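Vanadium-dependent haloperoxidase (Zobellia galactanivorans, PDB 4CIT) is a vanadium-dependent iodoperoxidase of a marine bacterium, which probably uses a bound vanadate to oxidise iodide with hydrogen peroxide. Local coordinates at residues I45-E50 / M130-D135; E50-D55 / R122-E127. One frame throughout, in Å; residues are numbered along the deposited sequence. Where two conformers were deposited one is given.

Interaction 1. Residues I45-E50 / M130-D135; sequences IDRVTE and MESLRD
Arg47 packs against Met130 and Leu133 where two antiparallel helices of this mainly helical protein, 38-55 and 128-144, pack side by side. The local axes run at 161° to each other and approach to 10.3 Å, a spacing that leaves the joining to side chains. The tight part lies on the inner side. Met130 has two conformers, making its sulfur contacts less certain; in one, chi2 (-63°) turns Met130 SD toward the helix 38-55 backbone, 4.0 Å from Val48 N. The same sulfur touches CG of Arg47 at 3.8 Å and CB of Val48. Val48 is buried, its side chain also resting on helices 59-80 and 108-123. Leu133 adds its CD2 branch, 3.8 Å from Arg47 CB, as the two side chains slide past each other in opposite directions. The outer side is looser and polar. Arg47 starts with CG anti to the backbone N (chi1 -179°) and then bends twice; its NE forms a weak salt bridge with Glu50 OE1, while NH1 is hydrogen-bonded to the backbone O of Arg129. An alanine in place of Arg47 would probably leave that carbonyl without this donor and open a gap beside Met130 SD and Leu133 CB. Leu133 CB lies over one face of the guanidinium, 3.7 Å from Arg47 NH1, whereas Ser132 OG sits at its edge, 3.2 Å from that nitrogen.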
ATOM      1  N   ILE A  45       2.920  -0.246  12.982  1.00 11.27           N
ATOM      2  CA  ILE A  45       2.277  -0.422  11.684  1.00 11.91           C
ATOM      3  C   ILE A  45       0.921  -1.180  11.886  1.00 12.04           C
ATOM      4  O   ILE A  45      -0.048  -0.851  11.257  1.00 11.92           O
ATOM      5  CB  ILE A  45       3.241  -1.153  10.698  1.00 13.10           C
ATOM      6  CG1 ILE A  45       4.486  -0.298  10.420  1.00 12.93           C
ATOM      7  CG2 ILE A  45       2.543  -1.539   9.426  1.00 13.62           C
ATOM      8  CD1 ILE A  45       5.551  -0.922   9.604  1.00 14.04           C
ATOM      9  N   ASP A  46       0.857  -2.184  12.774  1.00 12.58           N
ATOM     10  CA  ASP A  46      -0.401  -2.872  13.080  1.00 14.88           C
ATOM     11  C   ASP A  46      -1.425  -1.912  13.698  1.00 15.29           C
ATOM     12  O   ASP A  46      -2.589  -1.976  13.318  1.00 14.34           O
ATOM     13  CB  ASP A  46      -0.196  -3.971  14.132  1.00 17.99           C
ATOM     14  CG  ASP A  46       0.547  -5.240  13.612  1.00 23.42           C
ATOM     15  OD1 ASP A  46       0.654  -5.412  12.365  1.00 27.66           O
ATOM     16  OD2 ASP A  46       1.058  -6.048  14.511  1.00 24.45           O
ATOM     17  N   ARG A  47      -0.980  -1.015  14.614  1.00 13.12           N
ATOM     18  CA  ARG A  47      -1.922  -0.100  15.210  1.00 12.17           C
ATOM     19  C   ARG A  47      -2.436   0.885  14.152  1.00 12.15           C
ATOM     20  O   ARG A  47      -3.626   1.221  14.111  1.00 11.69           O
ATOM     21  CB  ARG A  47      -1.283   0.664  16.361  1.00 12.12           C
ATOM     22  CG  ARG A  47      -2.172   1.649  17.113  1.00 13.07           C
ATOM     23  CD  ARG A  47      -3.474   1.092  17.595  1.00 15.19           C
ATOM     24  NE  ARG A  47      -3.298  -0.018  18.535  1.00 15.77           N
ATOM     25  CZ  ARG A  47      -3.157   0.142  19.862  1.00 18.71           C
ATOM     26  NH1 ARG A  47      -3.203   1.348  20.439  1.00 18.54           N
ATOM     27  NH2 ARG A  47      -3.045  -0.931  20.633  1.00 21.83           N
ATOM     28  N   VAL A  48      -1.551   1.415  13.329  1.00 12.01           N
ATOM     29  CA  VAL A  48      -1.998   2.400  12.321  1.00 12.95           C
ATOM     30  C   VAL A  48      -2.966   1.747  11.335  1.00 13.61           C
ATOM     31  O   VAL A  48      -3.933   2.394  10.889  1.00 15.03           O
ATOM     32  CB  VAL A  48      -0.833   3.215  11.717  1.00 14.58           C
ATOM     33  CG1 VAL A  48      -0.232   2.437  10.656  1.00 15.64           C
ATOM     34  CG2 VAL A  48      -1.344   4.599  11.201  1.00 15.64           C
ATOM     35  N   THR A  49      -2.705   0.506  11.037  1.00 13.13           N
ATOM     36  CA  THR A  49      -3.584  -0.283  10.208  1.00 15.48           C
ATOM     37  C   THR A  49      -4.998  -0.338  10.787  1.00 16.39           C
ATOM     38  O   THR A  49      -6.059  -0.099  10.070  1.00 17.30           O
ATOM     39  CB  THR A  49      -2.988  -1.679   9.885  1.00 15.70           C
ATOM     40  OG1 THR A  49      -1.800  -1.524   9.088  1.00 17.14           O
ATOM     41  CG2 THR A  49      -3.911  -2.476   9.060  1.00 17.78           C
ATOM     42  N   GLU A  50      -5.054  -0.669  12.047  1.00 15.12           N
ATOM     43  CA  GLU A  50      -6.348  -0.758  12.752  1.00 17.34           C
ATOM     44  C   GLU A  50      -7.070   0.586  12.792  1.00 15.96           C
ATOM     45  O   GLU A  50      -8.274   0.664  12.495  1.00 17.02           O
ATOM     46  CB  GLU A  50      -6.135  -1.246  14.177  1.00 19.80           C
ATOM     47  CG  GLU A  50      -5.639  -2.659  14.252  1.00 25.64           C
ATOM     48  CD  GLU A  50      -4.892  -2.952  15.576  1.00 33.63           C
ATOM     49  OE1 GLU A  50      -4.880  -2.103  16.492  1.00 43.54           O
ATOM     50  OE2 GLU A  50      -4.276  -4.036  15.701  1.00 44.19           O
ATOM     51  N   MET A 130      -3.195   6.062  18.546  0.80 14.99           N
ATOM     52  CA  MET A 130      -1.700   5.895  18.464  0.80 15.30           C
ATOM     53  C   MET A 130      -1.063   6.301  19.769  0.80 15.83           C
ATOM     54  O   MET A 130      -0.110   5.673  20.198  0.80 15.25           O
ATOM     55  CB  MET A 130      -1.062   6.698  17.364  0.80 14.03           C
ATOM     56  CG  MET A 130      -1.215   6.213  15.941  0.80 15.93           C
ATOM     57  SD  MET A 130      -0.488   4.624  15.532  0.80 12.12           S
ATOM     58  CE  MET A 130       1.112   4.775  16.339  0.80 11.67           C
ATOM     59  N   GLU A 131      -1.553   7.378  20.373  1.00 14.70           N
ATOM     60  CA  GLU A 131      -0.947   7.847  21.606  1.00 16.97           C
ATOM     61  C   GLU A 131      -1.002   6.762  22.693  1.00 16.59           C
ATOM     62  O   GLU A 131      -0.117   6.697  23.516  1.00 15.22           O
ATOM     63  CB  GLU A 131      -1.622   9.126  22.087  1.00 18.66           C
ATOM     64  CG  GLU A 131      -1.289  10.310  21.209  1.00 20.60           C
ATOM     65  CD  GLU A 131      -2.228  11.512  21.455  1.00 23.57           C
ATOM     66  OE1 GLU A 131      -3.305  11.388  22.118  1.00 26.08           O
ATOM     67  OE2 GLU A 131      -1.896  12.555  20.966  1.00 27.86           O
ATOM     68  N   SER A 132      -2.051   5.921  22.730  1.00 15.07           N
ATOM     69  CA  SER A 132      -2.130   4.864  23.725  1.00 17.10           C
ATOM     70  C   SER A 132      -1.026   3.842  23.545  1.00 16.92           C
ATOM     71  O   SER A 132      -0.418   3.387  24.541  1.00 15.62           O
ATOM     72  CB  SER A 132      -3.535   4.158  23.812  1.00 19.46           C
ATOM     73  OG  SER A 132      -3.790   3.707  22.494  1.00 23.93           O
ATOM     74  N   LEU A 133      -0.721   3.491  22.304  1.00 15.16           N
ATOM     75  CA  LEU A 133       0.305   2.496  22.033  1.00 15.07           C
ATOM     76  C   LEU A 133       1.664   3.123  22.430  1.00 13.81           C
ATOM     77  O   LEU A 133       2.465   2.508  23.146  1.00 13.75           O
ATOM     78  CB  LEU A 133       0.401   2.195  20.543  1.00 15.74           C
ATOM     79  CG  LEU A 133       1.634   1.355  20.123  1.00 17.01           C
ATOM     80  CD1 LEU A 133       1.538  -0.013  20.728  1.00 22.95           C
ATOM     81  CD2 LEU A 133       1.770   1.264  18.608  1.00 18.96           C
ATOM     82  N   ARG A 134       1.871   4.337  21.949  1.00 13.49           N
ATOM     83  CA  ARG A 134       3.102   5.083  22.234  1.00 13.13           C
ATOM     84  C   ARG A 134       3.322   5.201  23.760  1.00 12.67           C
ATOM     85  O   ARG A 134       4.441   4.933  24.291  1.00 12.93           O
ATOM     86  CB  ARG A 134       2.977   6.487  21.691  1.00 13.84           C
ATOM     87  CG  ARG A 134       4.149   7.355  21.973  1.00 14.67           C
ATOM     88  CD  ARG A 134       3.784   8.798  21.640  1.00 17.25           C
ATOM     89  NE  ARG A 134       2.882   9.334  22.642  1.00 14.67           N
ATOM     90  CZ  ARG A 134       2.238  10.502  22.523  1.00 15.48           C
ATOM     91  NH1 ARG A 134       2.386  11.299  21.442  1.00 14.37           N
ATOM     92  NH2 ARG A 134       1.371  10.876  23.456  1.00 16.48           N
ATOM     93  N   ASP A 135       2.283   5.647  24.483  1.00 13.68           N
ATOM     94  CA  ASP A 135       2.475   5.916  25.931  1.00 14.98           C
ATOM     95  C   ASP A 135       2.811   4.648  26.751  1.00 14.79           C
ATOM     96  O   ASP A 135       3.529   4.693  27.730  1.00 13.37           O
ATOM     97  CB  ASP A 135       1.257   6.686  26.477  1.00 14.92           C
ATOM     98  CG  ASP A 135       1.138   8.100  25.905  1.00 17.95           C
ATOM     99  OD1 ASP A 135       2.121   8.675  25.353  1.00 17.91           O
ATOM    100  OD2 ASP A 135       0.016   8.673  26.114  1.00 21.96           O
TER

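Interaction 2. Residues E50-D55 / R122-E127; sequences EIMIHD and RLIFSE
Asp55 and Ser126 face each other with matching first torsions: Asp55 CG (chi1 -72°) and Ser126 OG (chi1 -59°) are each anti to their own carbonyl carbon, which sets carboxylate and hydroxyl within bonding distance. The contact joins the C-terminal part of helix 38-55 to the short connection between helices 108-123 and 128-144, an interhelical turn in which Ser126 is the centre of an inverse gamma turn. Both carboxylate oxygens are used. Ser126 OG donates to the syn lone pair of Asp55 OD1 at 2.6 Å. Two backbone amides converge on the other oxygen: Ser126 N reaches Asp55 OD2 at 2.8 Å with an N-H...O angle of 160°, and Phe125 N reaches it at 2.9 Å along a more bent path. They arrive from the same face of the carboxylate, Ser126 N on the syn side and Phe125 N from above the plane. Three bonds to one side chain thus fix the carboxylate's rotation and tie two consecutive amides of the turn to the helix; these donors would probably also favour its charged form. Beneath this polar grip lies an apolar layer. Ile51 and Ile124 cross at about a right angle, with Ile51 CG2 3.6 Å from Ile124 CG1, and in one of its two conformers Met52 brings CG near the CG2 branch of Ile124. Phe57 also touches both Met52 and Ile124. On the solvent side, the His54 ring presents its edge to the serine hydroxyl, with His54 CD2 3.5 Å from Ser126 OG.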
ATOM      1  N   GLU A  50      -5.054  -0.669  12.047  1.00 15.12           N
ATOM      2  CA  GLU A  50      -6.348  -0.758  12.752  1.00 17.34           C
ATOM      3  C   GLU A  50      -7.070   0.586  12.792  1.00 15.96           C
ATOM      4  O   GLU A  50      -8.274   0.664  12.495  1.00 17.02           O
ATOM      5  CB  GLU A  50      -6.135  -1.246  14.177  1.00 19.80           C
ATOM      6  CG  GLU A  50      -5.639  -2.659  14.252  1.00 25.64           C
ATOM      7  CD  GLU A  50      -4.892  -2.952  15.576  1.00 33.63           C
ATOM      8  OE1 GLU A  50      -4.880  -2.103  16.492  1.00 43.54           O
ATOM      9  OE2 GLU A  50      -4.276  -4.036  15.701  1.00 44.19           O
ATOM     10  N   ILE A  51      -6.320   1.653  13.019  1.00 13.60           N
ATOM     11  CA  ILE A  51      -6.900   2.973  13.074  1.00 13.37           C
ATOM     12  C   ILE A  51      -7.454   3.405  11.710  1.00 15.21           C
ATOM     13  O   ILE A  51      -8.511   4.043  11.621  1.00 15.48           O
ATOM     14  CB  ILE A  51      -5.898   4.001  13.606  1.00 14.57           C
ATOM     15  CG1 ILE A  51      -5.445   3.549  15.020  1.00 16.04           C
ATOM     16  CG2 ILE A  51      -6.481   5.439  13.507  1.00 14.34           C
ATOM     17  CD1 ILE A  51      -4.352   4.475  15.601  1.00 16.86           C
ATOM     18  N   MET A  52      -6.719   3.071  10.651  0.80 15.53           N
ATOM     19  CA  MET A  52      -7.151   3.311   9.282  0.80 17.86           C
ATOM     20  C   MET A  52      -8.502   2.762   8.932  0.80 18.35           C
ATOM     21  O   MET A  52      -9.290   3.451   8.263  0.80 22.36           O
ATOM     22  CB  MET A  52      -6.091   2.773   8.272  0.80 18.03           C
ATOM     23  CG  MET A  52      -5.034   3.831   7.976  0.80 19.50           C
ATOM     24  SD  MET A  52      -3.988   3.212   6.559  0.80 24.69           S
ATOM     25  CE  MET A  52      -3.739   1.548   6.914  0.80 19.79           C
ATOM     26  N   ILE A  53      -8.740   1.557   9.382  1.00 18.54           N
ATOM     27  CA  ILE A  53     -10.039   0.904   9.248  1.00 23.89           C
ATOM     28  C   ILE A  53     -11.084   1.721   9.974  1.00 23.07           C
ATOM     29  O   ILE A  53     -12.092   2.187   9.384  1.00 21.26           O
ATOM     30  CB  ILE A  53     -10.077  -0.468   9.847  1.00 27.08           C
ATOM     31  CG1 ILE A  53      -9.067  -1.397   9.160  1.00 31.44           C
ATOM     32  CG2 ILE A  53     -11.491  -1.055   9.691  1.00 32.77           C
ATOM     33  CD1 ILE A  53      -8.959  -2.729   9.875  1.00 31.34           C
ATOM     34  N   HIS A  54     -10.809   1.982  11.245  1.00 18.91           N
ATOM     35  CA  HIS A  54     -11.726   2.797  12.023  1.00 20.48           C
ATOM     36  C   HIS A  54     -12.065   4.176  11.405  1.00 20.77           C
ATOM     37  O   HIS A  54     -13.269   4.593  11.413  1.00 16.60           O
ATOM     38  CB  HIS A  54     -11.219   2.936  13.490  1.00 20.34           C
ATOM     39  CG  HIS A  54     -12.104   3.794  14.302  1.00 23.74           C
ATOM     40  ND1 HIS A  54     -13.334   3.362  14.763  1.00 29.20           N
ATOM     41  CD2 HIS A  54     -12.016   5.103  14.636  1.00 27.28           C
ATOM     42  CE1 HIS A  54     -13.926   4.342  15.417  1.00 28.65           C
ATOM     43  NE2 HIS A  54     -13.150   5.409  15.359  1.00 28.55           N
ATOM     44  N   ASP A  55     -11.077   4.901  10.853  1.00 16.70           N
ATOM     45  CA  ASP A  55     -11.215   6.269  10.387  1.00 18.69           C
ATOM     46  C   ASP A  55     -11.666   6.347   8.909  1.00 20.26           C
ATOM     47  O   ASP A  55     -11.869   7.456   8.362  1.00 23.71           O
ATOM     48  CB  ASP A  55      -9.859   7.019  10.527  1.00 18.21           C
ATOM     49  CG  ASP A  55      -9.491   7.347  11.981  1.00 20.18           C
ATOM     50  OD1 ASP A  55     -10.333   7.196  12.887  1.00 16.90           O
ATOM     51  OD2 ASP A  55      -8.338   7.817  12.245  1.00 20.12           O
ATOM     52  N   ARG A 122       0.254  11.722  13.304  1.00 12.68           N
ATOM     53  CA  ARG A 122      -0.136  12.872  12.522  1.00 14.01           C
ATOM     54  C   ARG A 122      -0.992  12.547  11.299  1.00 15.68           C
ATOM     55  O   ARG A 122      -1.805  13.399  10.906  1.00 16.31           O
ATOM     56  CB  ARG A 122       1.058  13.660  12.066  1.00 14.41           C
ATOM     57  CG  ARG A 122       1.884  14.236  13.149  1.00 15.52           C
ATOM     58  CD  ARG A 122       2.912  15.186  12.570  1.00 17.29           C
ATOM     59  NE  ARG A 122       4.014  15.360  13.489  1.00 16.35           N
ATOM     60  CZ  ARG A 122       5.029  16.184  13.225  1.00 18.20           C
ATOM     61  NH1 ARG A 122       5.042  16.900  12.080  1.00 17.91           N
ATOM     62  NH2 ARG A 122       6.021  16.300  14.101  1.00 17.05           N
ATOM     63  N   LEU A 123      -0.831  11.366  10.754  1.00 13.97           N
ATOM     64  CA  LEU A 123      -1.445  10.992   9.450  1.00 14.08           C
ATOM     65  C   LEU A 123      -2.823  10.311   9.593  1.00 15.68           C
ATOM     66  O   LEU A 123      -3.521  10.153   8.620  1.00 17.88           O
ATOM     67  CB  LEU A 123      -0.489  10.069   8.723  1.00 13.41           C
ATOM     68  CG  LEU A 123       0.692  10.739   8.118  1.00 14.87           C
ATOM     69  CD1 LEU A 123       1.827   9.707   7.823  1.00 14.61           C
ATOM     70  CD2 LEU A 123       0.229  11.434   6.871  1.00 15.76           C
ATOM     71  N   ILE A 124      -3.213   9.967  10.802  1.00 16.53           N
ATOM     72  CA  ILE A 124      -4.568   9.469  11.045  1.00 15.62           C
ATOM     73  C   ILE A 124      -5.438  10.455  11.815  1.00 18.52           C
ATOM     74  O   ILE A 124      -4.965  11.428  12.266  1.00 17.38           O
ATOM     75  CB  ILE A 124      -4.624   8.025  11.597  1.00 15.39           C
ATOM     76  CG1 ILE A 124      -3.755   7.727  12.797  1.00 16.16           C
ATOM     77  CG2 ILE A 124      -4.216   7.044  10.542  1.00 16.44           C
ATOM     78  CD1 ILE A 124      -4.075   8.534  13.989  1.00 18.17           C
ATOM     79  N   PHE A 125      -6.745  10.176  11.927  1.00 19.14           N
ATOM     80  CA  PHE A 125      -7.673  11.083  12.629  1.00 21.21           C
ATOM     81  C   PHE A 125      -7.778  10.781  14.099  1.00 18.55           C
ATOM     82  O   PHE A 125      -7.666  11.701  14.875  1.00 21.32           O
ATOM     83  CB  PHE A 125      -9.086  11.106  11.975  1.00 26.98           C
ATOM     84  CG  PHE A 125      -9.157  12.014  10.773  1.00 33.85           C
ATOM     85  CD1 PHE A 125      -9.137  13.423  10.935  1.00 40.74           C
ATOM     86  CD2 PHE A 125      -9.234  11.499   9.462  1.00 41.10           C
ATOM     87  CE1 PHE A 125      -9.189  14.275   9.807  1.00 40.20           C
ATOM     88  CE2 PHE A 125      -9.254  12.355   8.346  1.00 39.88           C
ATOM     89  CZ  PHE A 125      -9.249  13.735   8.526  1.00 38.64           C
ATOM     90  N   SER A 126      -7.889   9.531  14.476  1.00 18.02           N
ATOM     91  CA  SER A 126      -8.054   9.100  15.889  1.00 17.96           C
ATOM     92  C   SER A 126      -6.644   8.983  16.545  1.00 16.68           C
ATOM     93  O   SER A 126      -6.172   7.901  16.814  1.00 16.20           O
ATOM     94  CB  SER A 126      -8.811   7.791  15.943  1.00 23.28           C
ATOM     95  OG  SER A 126     -10.106   7.912  15.331  1.00 21.20           O
ATOM     96  N   GLU A 127      -6.026  10.126  16.788  1.00 17.12           N
ATOM     97  CA  GLU A 127      -4.664  10.254  17.310  1.00 17.85           C
ATOM     98  C   GLU A 127      -4.494   9.604  18.675  1.00 19.10           C
ATOM     99  O   GLU A 127      -3.484   8.973  18.962  1.00 17.20           O
ATOM    100  CB  GLU A 127      -4.279  11.752  17.394  1.00 19.95           C
ATOM    101  CG  GLU A 127      -4.179  12.428  16.042  1.00 22.77           C
ATOM    102  CD  GLU A 127      -3.290  13.665  16.023  1.00 27.59           C
ATOM    103  OE1 GLU A 127      -2.774  14.015  17.090  1.00 29.31           O
ATOM    104  OE2 GLU A 127      -3.071  14.279  14.939  1.00 31.05           O
TER

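Both contacts use helix 38-55, successive turns of which meet first helix 128-144 (interaction 1) and then the connection leading into it (interaction 2), with Glu50 common to both segments. Their centres are 9 Å apart, and each is partly buried. Their inner sides join through an apolar contact, Val48 CG2 lying 3.8 Å from Ile124 CG2, while the CD1 methyl of Ile51 packs against the backbone of helix 128-144, 3.5 Å from Met130 N. The chemistry diverges toward solvent. Between the two helices, interaction 1 relies on packing around a sulfur and a long, partly exposed arginine; at the turn, interaction 2 has backbone amides available and binds them through a carboxylate.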